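Local structure of glutamine aminotransferase class-II domain protein (Ruegeria pomeroyi, 3MDN) at residues Gly58-Val63 and Asp69-Ala74; Phe104-Trp109 and Tyr136-Gly141; Leu153-Glu158 and Leu165-Ala170; Val211-Ser216 and Ala252-Phe257. The protein is probably a class-II glutamine amidotransferase of the Ntn-hydrolase type, a family that releases ammonia from glutamine for transfer to an acceptor. One frame throughout, in Å; residues are numbered along the deposited sequence.

Interaction 1 is the buried one, and a second subunit reaches it. Interactions 2 and 3 are partly buried, and interaction 4 lies at the surface. Interactions 1 and 4 both reach one antiparallel sheet, through strands 58-61 and 212-216. Interactions 2 and 4 share the other large sheet, through strands 104-106 and 251-256. Interaction 3 joins two helices. It touches interaction 2 through the salt bridge of Arg107 and Glu158, and interaction 4 through Phe257, which packs on Leu165 and Ile169. The chemistry differs. Tyrosine-carboxylate bonds serve interactions 1 and 4, a methyl over a ring serves interaction 2, and an arginine-glutamate grip serves interaction 3.

Interaction 1. Residues Gly58-Val63 and Asp69-Ala74; sequences GLYRDV and DPNLRA
Tyr60 and Asp69 make a buried polar contact between strand 58-61, the outermost strand of its sheet within this chain, and the N-terminus of helix 70-78. The Tyr60 hydroxyl donates to Asp69 OD2. Tyr60 OH to Asp69 OD2 is modelled at 2.4 Å, very short for such a bond, so the exact length is doubtful. The two side chains come from opposite directions, and the carboxylate is turned 45° from the ring. Asp69 is the N-cap of the helix. Its other oxygen, OD1, accepts weak bonds from Asn71 N and Leu72 N. With CG anti to the backbone N (chi1 -175°), the Tyr60 ring reaches across to the helix start. Leu72 CD1 lies over the rim of one ring face, and Leu72 CB is 3.9 Å from Tyr60 CE1. Asn71 CB sits near the hydroxyl at the ring edge, while its amide bonds to backbone atoms of Arg61 of a second subunit. Asp62 OD2 lies 3.8 Å from Asp69 OD2, which would disfavour charge on both. The hydroxyl donor and the helix start would tend to favour an ionised Asp69, against the opposing effect of Asp62.

Interaction 2. Residues Phe104-Trp109 and Tyr136-Gly141; sequences FAARRW and YTYRKG
The methyl of Ala106 sits over the centre of the Tyr138 ring in a CH-pi contact. Ala106 CB is 3.7 Å from the centroid of the Tyr138 ring and only 13° off the ring normal. Tyr138 has CG anti to its carbonyl carbon (chi1 -57°), and this swings the ring over the end of strand 104-106. On the opposite face the ring carries Thr137 CG2, a neighbour in its own segment, offset toward the rim. The ring is thus held between two methyl groups. Ala106 begins a type II' beta turn that ends at Trp109. This is the tight hairpin connection between strands 104-106 and 109-114. Tyr138 stands in a type I turn of the loop that follows helix 133-136, so the contact joins a hairpin tip to a loop between helices. Arg107, inside the hairpin turn, extends from CG to NE and crosses the tyrosine at about a right angle. Its guanidinium plane is turned 83° from the ring. Arg107 NE is 3.6 Å from Tyr138 OH, a contact without a hydrogen bond. The Arg107 charge is met elsewhere: NH1 forms a salt bridge with Glu158, and NH2 one with Glu134.

Interaction 3. Residues Leu153-Glu158 and Leu165-Ala170; sequences LSEGLE and LARAIA
At the edge of the Arg167 guanidinium, close to its plane, lie two oxygens of Glu155: the backbone O and the carboxylate OE1. The carboxylate is turned 55° from the guanidinium. Glu155 follows the end of helix 144-154, which closes in a Schellman motif with Gly156 as its C-prime residue. Arg167 belongs to the next helix, 161-179, so the contact ties a helix C-terminus to the helix that comes after it. Arg167 grips side-on with two nitrogens. Arg167 NH1 donates to Glu155 O at 2.7 Å, almost straight at 170° and nearly along the C=O axis. Arg167 NE bonds to Glu155 OE1 at 3.0 Å as part of a salt bridge. This bond is more bent, and meets OE1 on the anti side but tilted out of the carboxylate plane. A bend at chi3 (-62°) curls the arginine so that both nitrogens face Glu155. The glutamate chain is bent at chi2 and lies against the arginine stem. Further charges extend the pair: Glu155 OE2 has a salt bridge to Arg171, and Arg167 NH1 one to Asp160. A leucine in place of Arg167 would probably leave the Glu155 carbonyl without its NH1 donor, and OE1 and Asp160 without their salt-bridge partner. Glu155 CG comes within 4.0 Å of Ala168 N.

Interaction 4. Residues Val211-Ser216 and Ala252-Phe257; sequences VYYRYS and AAERDF
Tyr213 OH donates a hydrogen bond to Glu254 OE2 at 2.6 Å. The two residues are the only pair within 4.5 Å between 211-216 and 252-257. Glu254 OE2 uses its anti lone pair, the one away from OE1, and lies in the plane of the tyrosine ring at its edge. The carboxylate is turned 74° from the ring. Tyr213 CG stands between the backbone N and the carbonyl carbon (chi1 62°), a crowded position that directs the hydroxyl toward strand 251-256. The Glu254 chain, extended beyond CG, carries the carboxylate out to the hydroxyl, which approaches OE2 from the side of CG. In the next shell, Leu245 of strand 243-248 packs against both side chains, and Trp222 packs on Tyr213. The other carboxylate oxygen, Glu254 OE1, forms a salt bridge with Arg243 NE. The two strands belong to different antiparallel sheets, so the bond joins one sheet to the other at the surface. A phenylalanine in place of Tyr213 would keep a ring beside Leu245 but would probably leave Glu254 OE2 without this donor and its carboxylate less firmly oriented. With a hydroxyl donor on one oxygen and an arginine on the other, Glu254 is likely to be ionised.

Interaction 1. Residues Gly58-Val63 and Asp69-Ala74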
loop_
_atom_site.group_PDB
_atom_site.type_symbol
_atom_site.label_atom_id
_atom_site.label_comp_id
_atom_site.label_asym_id
_atom_site.label_seq_id
_atom_site.Cartn_x
_atom_site.Cartn_y
_atom_site.Cartn_z
ATOM N N GLY D 58 19.693 7.470 -0.734
ATOM C CA GLY D 58 18.468 6.844 -0.218
ATOM C C GLY D 58 17.381 6.996 -1.276
ATOM O O GLY D 58 17.327 8.018 -1.961
ATOM N N LEU D 59 16.527 5.994 -1.423
ATOM C CA LEU D 59 15.434 6.025 -2.396
ATOM C C LEU D 59 14.069 5.640 -1.763
ATOM O O LEU D 59 13.933 4.571 -1.182
ATOM C CB LEU D 59 15.767 5.091 -3.557
ATOM C CG LEU D 59 14.810 5.094 -4.747
ATOM C CD1 LEU D 59 14.797 6.487 -5.441
ATOM C CD2 LEU D 59 15.184 3.999 -5.744
ATOM N N TYR D 60 13.077 6.527 -1.846
ATOM C CA TYR D 60 11.749 6.256 -1.300
ATOM C C TYR D 60 10.746 6.485 -2.413
ATOM O O TYR D 60 10.702 7.560 -3.006
ATOM C CB TYR D 60 11.408 7.158 -0.091
ATOM C CG TYR D 60 10.066 6.819 0.575
ATOM C CD1 TYR D 60 8.861 6.908 -0.139
ATOM C CD2 TYR D 60 10.001 6.398 1.900
ATOM C CE1 TYR D 60 7.643 6.596 0.444
ATOM C CE2 TYR D 60 8.775 6.087 2.499
ATOM C CZ TYR D 60 7.602 6.184 1.760
ATOM O OH TYR D 60 6.387 5.867 2.327
ATOM N N ARG D 61 9.948 5.465 -2.699
ATOM C CA ARG D 61 8.890 5.567 -3.695
ATOM C C ARG D 61 7.726 4.602 -3.446
ATOM O O ARG D 61 7.905 3.444 -3.070
ATOM C CB ARG D 61 9.435 5.382 -5.103
ATOM C CG ARG D 61 10.459 4.301 -5.241
ATOM C CD ARG D 61 11.126 4.378 -6.608
ATOM N NE ARG D 61 11.592 3.050 -6.984
ATOM C CZ ARG D 61 11.915 2.666 -8.215
ATOM N NH1 ARG D 61 11.822 3.509 -9.227
ATOM N NH2 ARG D 61 12.325 1.418 -8.422
ATOM N N ASP D 62 6.530 5.115 -3.674
ATOM C CA ASP D 62 5.321 4.397 -3.395
ATOM C C ASP D 62 4.291 4.953 -4.350
ATOM O O ASP D 62 4.563 5.952 -5.016
ATOM C CB ASP D 62 4.902 4.680 -1.961
ATOM C CG ASP D 62 4.334 3.468 -1.282
ATOM O OD1 ASP D 62 3.749 2.621 -1.994
ATOM O OD2 ASP D 62 4.485 3.364 -0.043
ATOM N N VAL D 63 3.111 4.332 -4.412
ATOM C CA VAL D 63 2.054 4.822 -5.308
ATOM C C VAL D 63 1.077 5.765 -4.605
ATOM O O VAL D 63 0.003 6.070 -5.124
ATOM C CB VAL D 63 1.297 3.673 -6.011
ATOM C CG1 VAL D 63 2.189 2.999 -7.064
ATOM C CG2 VAL D 63 0.753 2.664 -4.987
ATOM N N ASP D 69 0.414 9.468 2.223
ATOM C CA ASP D 69 1.463 8.627 2.805
ATOM C C ASP D 69 2.115 9.289 4.019
ATOM O O ASP D 69 3.009 10.103 3.862
ATOM C CB ASP D 69 2.531 8.297 1.757
ATOM C CG ASP D 69 3.499 7.237 2.230
ATOM O OD1 ASP D 69 3.390 6.805 3.395
ATOM O OD2 ASP D 69 4.354 6.817 1.431
ATOM N N PRO D 70 1.660 8.933 5.240
ATOM C CA PRO D 70 2.252 9.468 6.476
ATOM C C PRO D 70 3.720 9.038 6.679
ATOM O O PRO D 70 4.473 9.715 7.377
ATOM C CB PRO D 70 1.355 8.901 7.578
ATOM C CG PRO D 70 0.713 7.698 6.970
ATOM C CD PRO D 70 0.593 7.951 5.506
ATOM N N ASN D 71 4.126 7.921 6.087
ATOM C CA ASN D 71 5.528 7.546 6.148
ATOM C C ASN D 71 6.392 8.518 5.332
ATOM O O ASN D 71 7.391 9.041 5.833
ATOM C CB ASN D 71 5.738 6.104 5.692
ATOM C CG ASN D 71 5.043 5.101 6.591
ATOM O OD1 ASN D 71 4.914 5.305 7.798
ATOM N ND2 ASN D 71 4.584 4.013 6.002
ATOM N N LEU D 72 5.990 8.777 4.086
ATOM C CA LEU D 72 6.683 9.772 3.261
ATOM C C LEU D 72 6.655 11.142 3.940
ATOM O O LEU D 72 7.666 11.857 3.994
ATOM C CB LEU D 72 6.096 9.849 1.843
ATOM C CG LEU D 72 6.799 10.841 0.880
ATOM C CD1 LEU D 72 8.330 10.818 0.995
ATOM C CD2 LEU D 72 6.394 10.608 -0.592
ATOM N N ARG D 73 5.503 11.503 4.482
ATOM C CA ARG D 73 5.375 12.756 5.213
ATOM C C ARG D 73 6.326 12.844 6.426
ATOM O O ARG D 73 6.885 13.914 6.715
ATOM C CB ARG D 73 3.923 12.959 5.654
ATOM C CG ARG D 73 3.615 14.393 6.061
ATOM C CD ARG D 73 2.115 14.688 6.023
ATOM N NE ARG D 73 1.826 16.075 6.404
ATOM C CZ ARG D 73 2.024 17.131 5.612
ATOM N NH1 ARG D 73 2.517 16.978 4.392
ATOM N NH2 ARG D 73 1.733 18.351 6.046
ATOM N N ALA D 74 6.504 11.729 7.138
ATOM C CA ALA D 74 7.439 11.694 8.267
ATOM C C ALA D 74 8.904 11.818 7.817
ATOM O O ALA D 74 9.674 12.548 8.430
ATOM C CB ALA D 74 7.241 10.426 9.118
#

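Interaction 2. Residues Phe104-Trp109 and Tyr136-Gly141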
loop_
_atom_site.group_PDB
_atom_site.type_symbol
_atom_site.label_atom_id
_atom_site.label_comp_id
_atom_site.label_asym_id
_atom_site.label_seq_id
_atom_site.Cartn_x
_atom_site.Cartn_y
_atom_site.Cartn_z
ATOM N N PHE D 104 14.853 6.906 -10.317
ATOM C CA PHE D 104 15.548 5.641 -10.467
ATOM C C PHE D 104 16.969 5.817 -9.902
ATOM O O PHE D 104 17.477 6.924 -9.801
ATOM C CB PHE D 104 15.584 5.239 -11.946
ATOM C CG PHE D 104 14.197 5.084 -12.563
ATOM C CD1 PHE D 104 13.459 3.914 -12.358
ATOM C CD2 PHE D 104 13.616 6.125 -13.299
ATOM C CE1 PHE D 104 12.182 3.765 -12.906
ATOM C CE2 PHE D 104 12.353 5.985 -13.853
ATOM C CZ PHE D 104 11.633 4.794 -13.652
ATOM N N ALA D 105 17.590 4.733 -9.465
ATOM C CA ALA D 105 18.918 4.847 -8.873
ATOM C C ALA D 105 19.675 3.593 -9.205
ATOM O O ALA D 105 19.097 2.506 -9.233
ATOM C CB ALA D 105 18.814 4.999 -7.335
ATOM N N ALA D 106 20.964 3.741 -9.453
ATOM C CA ALA D 106 21.830 2.587 -9.631
ATOM C C ALA D 106 23.232 3.074 -9.290
ATOM O O ALA D 106 23.651 4.121 -9.783
ATOM C CB ALA D 106 21.745 2.058 -11.061
ATOM N N ARG D 107 23.923 2.338 -8.422
ATOM C CA ARG D 107 25.228 2.757 -7.912
ATOM C C ARG D 107 25.162 4.146 -7.251
ATOM O O ARG D 107 24.301 4.371 -6.419
ATOM C CB ARG D 107 26.247 2.743 -9.051
ATOM C CG ARG D 107 26.429 1.348 -9.605
ATOM C CD ARG D 107 27.313 1.356 -10.823
ATOM N NE ARG D 107 27.356 -0.002 -11.359
ATOM C CZ ARG D 107 28.103 -0.377 -12.385
ATOM N NH1 ARG D 107 28.883 0.523 -12.996
ATOM N NH2 ARG D 107 28.069 -1.642 -12.794
ATOM N N ARG D 108 26.050 5.073 -7.625
ATOM C CA ARG D 108 26.042 6.434 -7.039
ATOM C C ARG D 108 24.998 7.408 -7.637
ATOM O O ARG D 108 24.790 8.526 -7.094
ATOM C CB ARG D 108 27.432 7.113 -7.142
ATOM C CG ARG D 108 28.614 6.449 -6.392
ATOM C CD ARG D 108 29.952 7.211 -6.676
ATOM N NE ARG D 108 29.737 8.665 -6.602
ATOM C CZ ARG D 108 30.621 9.611 -6.942
ATOM N NH1 ARG D 108 31.831 9.283 -7.395
ATOM N NH2 ARG D 108 30.289 10.896 -6.826
ATOM N N TRP D 109 24.364 7.000 -8.741
ATOM C CA TRP D 109 23.573 7.915 -9.583
ATOM C C TRP D 109 22.065 7.767 -9.374
ATOM O O TRP D 109 21.590 6.671 -9.064
ATOM C CB TRP D 109 23.872 7.662 -11.059
ATOM C CG TRP D 109 25.231 8.092 -11.456
ATOM C CD1 TRP D 109 26.403 7.413 -11.289
ATOM C CD2 TRP D 109 25.571 9.340 -12.085
ATOM N NE1 TRP D 109 27.465 8.159 -11.799
ATOM C CE2 TRP D 109 26.976 9.347 -12.285
ATOM C CE3 TRP D 109 24.830 10.455 -12.467
ATOM C CZ2 TRP D 109 27.643 10.420 -12.870
ATOM C CZ3 TRP D 109 25.487 11.527 -13.050
ATOM C CH2 TRP D 109 26.891 11.502 -13.250
ATOM N N TYR D 136 21.810 -4.176 -17.141
ATOM C CA TYR D 136 20.504 -4.781 -17.387
ATOM C C TYR D 136 19.825 -5.244 -16.087
ATOM O O TYR D 136 18.600 -5.144 -15.936
ATOM C CB TYR D 136 20.560 -5.895 -18.434
ATOM C CG TYR D 136 19.194 -6.178 -19.003
ATOM C CD1 TYR D 136 18.363 -7.145 -18.426
ATOM C CD2 TYR D 136 18.716 -5.455 -20.085
ATOM C CE1 TYR D 136 17.094 -7.380 -18.938
ATOM C CE2 TYR D 136 17.451 -5.679 -20.604
ATOM C CZ TYR D 136 16.642 -6.642 -20.033
ATOM O OH TYR D 136 15.374 -6.862 -20.554
ATOM N N THR D 137 20.627 -5.723 -15.148
ATOM C CA THR D 137 20.128 -6.094 -13.848
ATOM C C THR D 137 19.316 -4.968 -13.139
ATOM O O THR D 137 18.458 -5.250 -12.319
ATOM C CB THR D 137 21.291 -6.558 -12.952
ATOM O OG1 THR D 137 20.773 -6.997 -11.706
ATOM C CG2 THR D 137 22.286 -5.401 -12.710
ATOM N N TYR D 138 19.606 -3.708 -13.440
ATOM C CA TYR D 138 18.848 -2.587 -12.884
ATOM C C TYR D 138 17.489 -2.344 -13.586
ATOM O O TYR D 138 16.738 -1.457 -13.180
ATOM C CB TYR D 138 19.691 -1.301 -12.932
ATOM C CG TYR D 138 21.004 -1.444 -12.193
ATOM C CD1 TYR D 138 22.208 -1.525 -12.876
ATOM C CD2 TYR D 138 21.036 -1.535 -10.799
ATOM C CE1 TYR D 138 23.421 -1.677 -12.181
ATOM C CE2 TYR D 138 22.238 -1.690 -10.107
ATOM C CZ TYR D 138 23.422 -1.746 -10.801
ATOM O OH TYR D 138 24.616 -1.919 -10.123
ATOM N N ARG D 139 17.185 -3.092 -14.646
ATOM C CA ARG D 139 15.944 -2.860 -15.380
ATOM C C ARG D 139 14.831 -3.602 -14.636
ATOM O O ARG D 139 14.741 -4.807 -14.727
ATOM C CB ARG D 139 16.085 -3.298 -16.851
ATOM C CG ARG D 139 14.798 -3.287 -17.728
ATOM C CD ARG D 139 14.081 -1.955 -17.706
ATOM N NE ARG D 139 13.189 -1.805 -18.854
ATOM C CZ ARG D 139 12.302 -0.829 -19.003
ATOM N NH1 ARG D 139 12.137 0.091 -18.047
ATOM N NH2 ARG D 139 11.553 -0.782 -20.102
ATOM N N LYS D 140 14.024 -2.865 -13.863
ATOM C CA LYS D 140 13.027 -3.494 -12.953
ATOM C C LYS D 140 11.587 -3.307 -13.401
ATOM O O LYS D 140 10.734 -4.071 -13.033
ATOM C CB LYS D 140 13.184 -2.962 -11.520
ATOM C CG LYS D 140 14.556 -3.243 -10.899
ATOM C CD LYS D 140 14.799 -4.747 -10.926
ATOM C CE LYS D 140 15.967 -5.128 -10.036
ATOM N NZ LYS D 140 16.290 -6.572 -10.182
ATOM N N GLY D 141 11.310 -2.278 -14.187
ATOM C CA GLY D 141 9.940 -2.055 -14.653
ATOM C C GLY D 141 9.892 -1.954 -16.162
ATOM O O GLY D 141 10.735 -2.528 -16.873
#

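Interaction 3. Residues Leu153-Glu158 and Leu165-Ala170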
loop_
_atom_site.group_PDB
_atom_site.type_symbol
_atom_site.label_atom_id
_atom_site.label_comp_id
_atom_site.label_asym_id
_atom_site.label_seq_id
_atom_site.Cartn_x
_atom_site.Cartn_y
_atom_site.Cartn_z
ATOM N N LEU D 153 23.679 5.231 -18.599
ATOM C CA LEU D 153 24.740 4.444 -17.933
ATOM C C LEU D 153 25.523 3.607 -18.946
ATOM O O LEU D 153 26.758 3.673 -18.977
ATOM C CB LEU D 153 24.194 3.579 -16.772
ATOM C CG LEU D 153 23.875 4.441 -15.534
ATOM C CD1 LEU D 153 22.872 3.805 -14.572
ATOM C CD2 LEU D 153 25.149 4.883 -14.788
ATOM N N SER D 154 24.814 2.849 -19.790
ATOM C CA SER D 154 25.461 2.014 -20.836
ATOM C C SER D 154 26.379 2.860 -21.731
ATOM O O SER D 154 27.403 2.373 -22.196
ATOM C CB SER D 154 24.415 1.295 -21.702
ATOM O OG SER D 154 23.500 0.578 -20.879
ATOM N N GLU D 155 26.011 4.127 -21.933
ATOM C CA GLU D 155 26.782 5.055 -22.766
ATOM C C GLU D 155 27.874 5.860 -22.015
ATOM O O GLU D 155 28.421 6.789 -22.568
ATOM C CB GLU D 155 25.844 6.042 -23.480
ATOM C CG GLU D 155 24.936 5.456 -24.582
ATOM C CD GLU D 155 25.715 5.026 -25.839
ATOM O OE1 GLU D 155 26.841 5.492 -26.052
ATOM O OE2 GLU D 155 25.209 4.202 -26.614
ATOM N N GLY D 156 28.181 5.522 -20.764
ATOM C CA GLY D 156 29.257 6.207 -20.031
ATOM C C GLY D 156 28.839 7.355 -19.116
ATOM O O GLY D 156 29.658 8.229 -18.822
ATOM N N LEU D 157 27.585 7.343 -18.634
ATOM C CA LEU D 157 27.104 8.396 -17.718
ATOM C C LEU D 157 28.072 8.649 -16.557
ATOM O O LEU D 157 28.291 9.806 -16.161
ATOM C CB LEU D 157 25.695 8.104 -17.185
ATOM C CG LEU D 157 25.102 9.111 -16.184
ATOM C CD1 LEU D 157 24.734 10.387 -16.881
ATOM C CD2 LEU D 157 23.856 8.577 -15.519
ATOM N N GLU D 158 28.667 7.568 -16.056
ATOM C CA GLU D 158 29.609 7.619 -14.930
ATOM C C GLU D 158 30.839 8.492 -15.138
ATOM O O GLU D 158 31.315 9.097 -14.189
ATOM C CB GLU D 158 30.009 6.202 -14.447
ATOM C CG GLU D 158 28.871 5.513 -13.647
ATOM C CD GLU D 158 29.088 4.009 -13.455
ATOM O OE1 GLU D 158 29.353 3.305 -14.454
ATOM O OE2 GLU D 158 28.979 3.522 -12.304
ATOM N N LEU D 165 24.223 11.112 -21.922
ATOM C CA LEU D 165 22.795 11.365 -22.027
ATOM C C LEU D 165 22.461 11.688 -23.492
ATOM O O LEU D 165 21.490 11.175 -24.063
ATOM C CB LEU D 165 22.359 12.485 -21.076
ATOM C CG LEU D 165 20.860 12.769 -21.151
ATOM C CD1 LEU D 165 20.087 11.529 -20.687
ATOM C CD2 LEU D 165 20.499 13.936 -20.300
ATOM N N ALA D 166 23.290 12.539 -24.091
ATOM C CA ALA D 166 23.222 12.897 -25.522
ATOM C C ALA D 166 23.101 11.648 -26.432
ATOM O O ALA D 166 22.233 11.573 -27.319
ATOM C CB ALA D 166 24.446 13.735 -25.913
ATOM N N ARG D 167 23.956 10.663 -26.199
ATOM C CA ARG D 167 23.916 9.410 -26.990
ATOM C C ARG D 167 22.679 8.519 -26.714
ATOM O O ARG D 167 22.073 7.934 -27.645
ATOM C CB ARG D 167 25.220 8.625 -26.810
ATOM C CG ARG D 167 26.444 9.221 -27.554
ATOM C CD ARG D 167 27.712 8.304 -27.441
ATOM N NE ARG D 167 28.145 8.149 -26.051
ATOM C CZ ARG D 167 28.940 9.010 -25.422
ATOM N NH1 ARG D 167 29.278 8.818 -24.158
ATOM N NH2 ARG D 167 29.411 10.056 -26.062
ATOM N N ALA D 168 22.305 8.392 -25.447
ATOM C CA ALA D 168 21.115 7.616 -25.086
ATOM C C ALA D 168 19.859 8.219 -25.740
ATOM O O ALA D 168 19.000 7.500 -26.282
ATOM C CB ALA D 168 20.960 7.591 -23.591
ATOM N N ILE D 169 19.769 9.543 -25.720
ATOM C CA ILE D 169 18.626 10.208 -26.347
ATOM C C ILE D 169 18.569 10.004 -27.865
ATOM O O ILE D 169 17.504 9.684 -28.422
ATOM C CB ILE D 169 18.613 11.705 -25.958
ATOM C CG1 ILE D 169 18.094 11.834 -24.514
ATOM C CG2 ILE D 169 17.770 12.537 -26.923
ATOM C CD1 ILE D 169 18.336 13.214 -23.960
ATOM N N ALA D 170 19.709 10.189 -28.542
ATOM C CA ALA D 170 19.812 9.918 -29.991
ATOM C C ALA D 170 19.296 8.522 -30.326
ATOM O O ALA D 170 18.493 8.331 -31.248
ATOM C CB ALA D 170 21.278 10.078 -30.487
#

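Interaction 4. Residues Val211-Ser216 and Ala252-Phe257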
loop_
_atom_site.group_PDB
_atom_site.type_symbol
_atom_site.label_atom_id
_atom_site.label_comp_id
_atom_site.label_asym_id
_atom_site.label_seq_id
_atom_site.Cartn_x
_atom_site.Cartn_y
_atom_site.Cartn_z
ATOM N N VAL D 211 11.734 23.663 -17.457
ATOM C CA VAL D 211 12.716 23.545 -16.385
ATOM C C VAL D 211 13.087 24.948 -15.938
ATOM O O VAL D 211 13.337 25.804 -16.778
ATOM C CB VAL D 211 13.989 22.827 -16.833
ATOM C CG1 VAL D 211 15.048 22.879 -15.721
ATOM C CG2 VAL D 211 13.695 21.361 -17.232
ATOM N N TYR D 212 13.095 25.188 -14.623
ATOM C CA TYR D 212 13.455 26.508 -14.083
ATOM C C TYR D 212 14.424 26.266 -12.940
ATOM O O TYR D 212 14.372 25.217 -12.327
ATOM C CB TYR D 212 12.229 27.228 -13.524
ATOM C CG TYR D 212 11.150 27.522 -14.549
ATOM C CD1 TYR D 212 10.140 26.608 -14.784
ATOM C CD2 TYR D 212 11.151 28.710 -15.290
ATOM C CE1 TYR D 212 9.127 26.862 -15.704
ATOM C CE2 TYR D 212 10.147 28.956 -16.236
ATOM C CZ TYR D 212 9.135 28.005 -16.426
ATOM O OH TYR D 212 8.114 28.169 -17.343
ATOM N N TYR D 213 15.261 27.243 -12.615
ATOM C CA TYR D 213 16.188 27.093 -11.486
ATOM C C TYR D 213 16.417 28.441 -10.855
ATOM O O TYR D 213 16.243 29.474 -11.511
ATOM C CB TYR D 213 17.512 26.407 -11.871
ATOM C CG TYR D 213 18.362 27.122 -12.905
ATOM C CD1 TYR D 213 19.463 27.878 -12.516
ATOM C CD2 TYR D 213 18.062 27.038 -14.276
ATOM C CE1 TYR D 213 20.233 28.515 -13.433
ATOM C CE2 TYR D 213 18.847 27.647 -15.196
ATOM C CZ TYR D 213 19.929 28.396 -14.772
ATOM O OH TYR D 213 20.719 29.039 -15.690
ATOM N N ARG D 214 16.757 28.445 -9.562
ATOM C CA ARG D 214 17.003 29.726 -8.885
ATOM C C ARG D 214 17.843 29.440 -7.636
ATOM O O ARG D 214 17.679 28.395 -7.008
ATOM C CB ARG D 214 15.669 30.398 -8.500
ATOM C CG ARG D 214 15.805 31.644 -7.617
ATOM C CD ARG D 214 14.447 32.203 -7.162
ATOM N NE ARG D 214 13.671 31.280 -6.340
ATOM C CZ ARG D 214 13.499 31.429 -5.026
ATOM N NH1 ARG D 214 14.053 32.468 -4.418
ATOM N NH2 ARG D 214 12.780 30.551 -4.319
ATOM N N TYR D 215 18.757 30.346 -7.296
ATOM C CA TYR D 215 19.509 30.185 -6.063
ATOM C C TYR D 215 18.655 30.764 -4.934
ATOM O O TYR D 215 18.239 31.906 -5.020
ATOM C CB TYR D 215 20.866 30.908 -6.115
ATOM C CG TYR D 215 21.643 30.715 -4.814
ATOM C CD1 TYR D 215 21.624 31.673 -3.814
ATOM C CD2 TYR D 215 22.310 29.511 -4.557
ATOM C CE1 TYR D 215 22.320 31.458 -2.597
ATOM C CE2 TYR D 215 23.008 29.316 -3.403
ATOM C CZ TYR D 215 23.000 30.276 -2.425
ATOM O OH TYR D 215 23.696 30.014 -1.271
ATOM N N SER D 216 18.379 29.973 -3.894
ATOM C CA SER D 216 17.641 30.454 -2.725
ATOM C C SER D 216 18.601 30.915 -1.637
ATOM O O SER D 216 19.307 30.111 -1.020
ATOM C CB SER D 216 16.747 29.339 -2.135
ATOM O OG SER D 216 16.242 29.689 -0.826
ATOM N N ALA D 252 26.601 27.306 -10.719
ATOM C CA ALA D 252 25.680 26.812 -11.744
ATOM C C ALA D 252 26.106 27.291 -13.121
ATOM O O ALA D 252 26.375 28.460 -13.301
ATOM C CB ALA D 252 24.275 27.283 -11.461
ATOM N N ALA D 253 26.167 26.392 -14.094
ATOM C CA ALA D 253 26.566 26.772 -15.443
ATOM C C ALA D 253 25.731 26.017 -16.477
ATOM O O ALA D 253 25.353 24.848 -16.255
ATOM C CB ALA D 253 28.056 26.495 -15.643
ATOM N N GLU D 254 25.429 26.683 -17.586
ATOM C CA GLU D 254 24.694 26.077 -18.693
ATOM C C GLU D 254 25.596 25.814 -19.889
ATOM O O GLU D 254 26.625 26.461 -20.047
ATOM C CB GLU D 254 23.568 26.992 -19.166
ATOM C CG GLU D 254 22.319 27.019 -18.296
ATOM C CD GLU D 254 21.214 27.875 -18.930
ATOM O OE1 GLU D 254 21.110 27.899 -20.175
ATOM O OE2 GLU D 254 20.444 28.497 -18.180
ATOM N N ARG D 255 25.146 24.925 -20.769
ATOM C CA ARG D 255 25.944 24.389 -21.864
ATOM C C ARG D 255 24.945 23.932 -22.924
ATOM O O ARG D 255 23.843 23.486 -22.569
ATOM C CB ARG D 255 26.650 23.165 -21.313
ATOM C CG ARG D 255 28.103 23.024 -21.575
ATOM C CD ARG D 255 28.543 21.734 -20.859
ATOM N NE ARG D 255 29.098 20.794 -21.833
ATOM C CZ ARG D 255 29.748 19.671 -21.543
ATOM N NH1 ARG D 255 29.953 19.294 -20.280
ATOM N NH2 ARG D 255 30.206 18.927 -22.535
ATOM N N ASP D 256 25.303 24.001 -24.204
ATOM C CA ASP D 256 24.420 23.529 -25.282
ATOM C C ASP D 256 24.269 22.017 -25.175
ATOM O O ASP D 256 25.174 21.317 -24.708
ATOM C CB ASP D 256 24.926 23.901 -26.703
ATOM C CG ASP D 256 24.763 25.407 -27.038
ATOM O OD1 ASP D 256 23.881 26.095 -26.456
ATOM O OD2 ASP D 256 25.525 25.904 -27.909
ATOM N N PHE D 257 23.114 21.516 -25.588
ATOM C CA PHE D 257 22.827 20.095 -25.453
ATOM C C PHE D 257 21.932 19.656 -26.599
ATOM O O PHE D 257 20.808 20.131 -26.749
ATOM C CB PHE D 257 22.152 19.801 -24.103
ATOM C CG PHE D 257 21.766 18.345 -23.915
ATOM C CD1 PHE D 257 22.725 17.402 -23.561
ATOM C CD2 PHE D 257 20.454 17.922 -24.130
ATOM C CE1 PHE D 257 22.390 16.057 -23.389
ATOM C CE2 PHE D 257 20.104 16.576 -23.967
ATOM C CZ PHE D 257 21.084 15.632 -23.591
#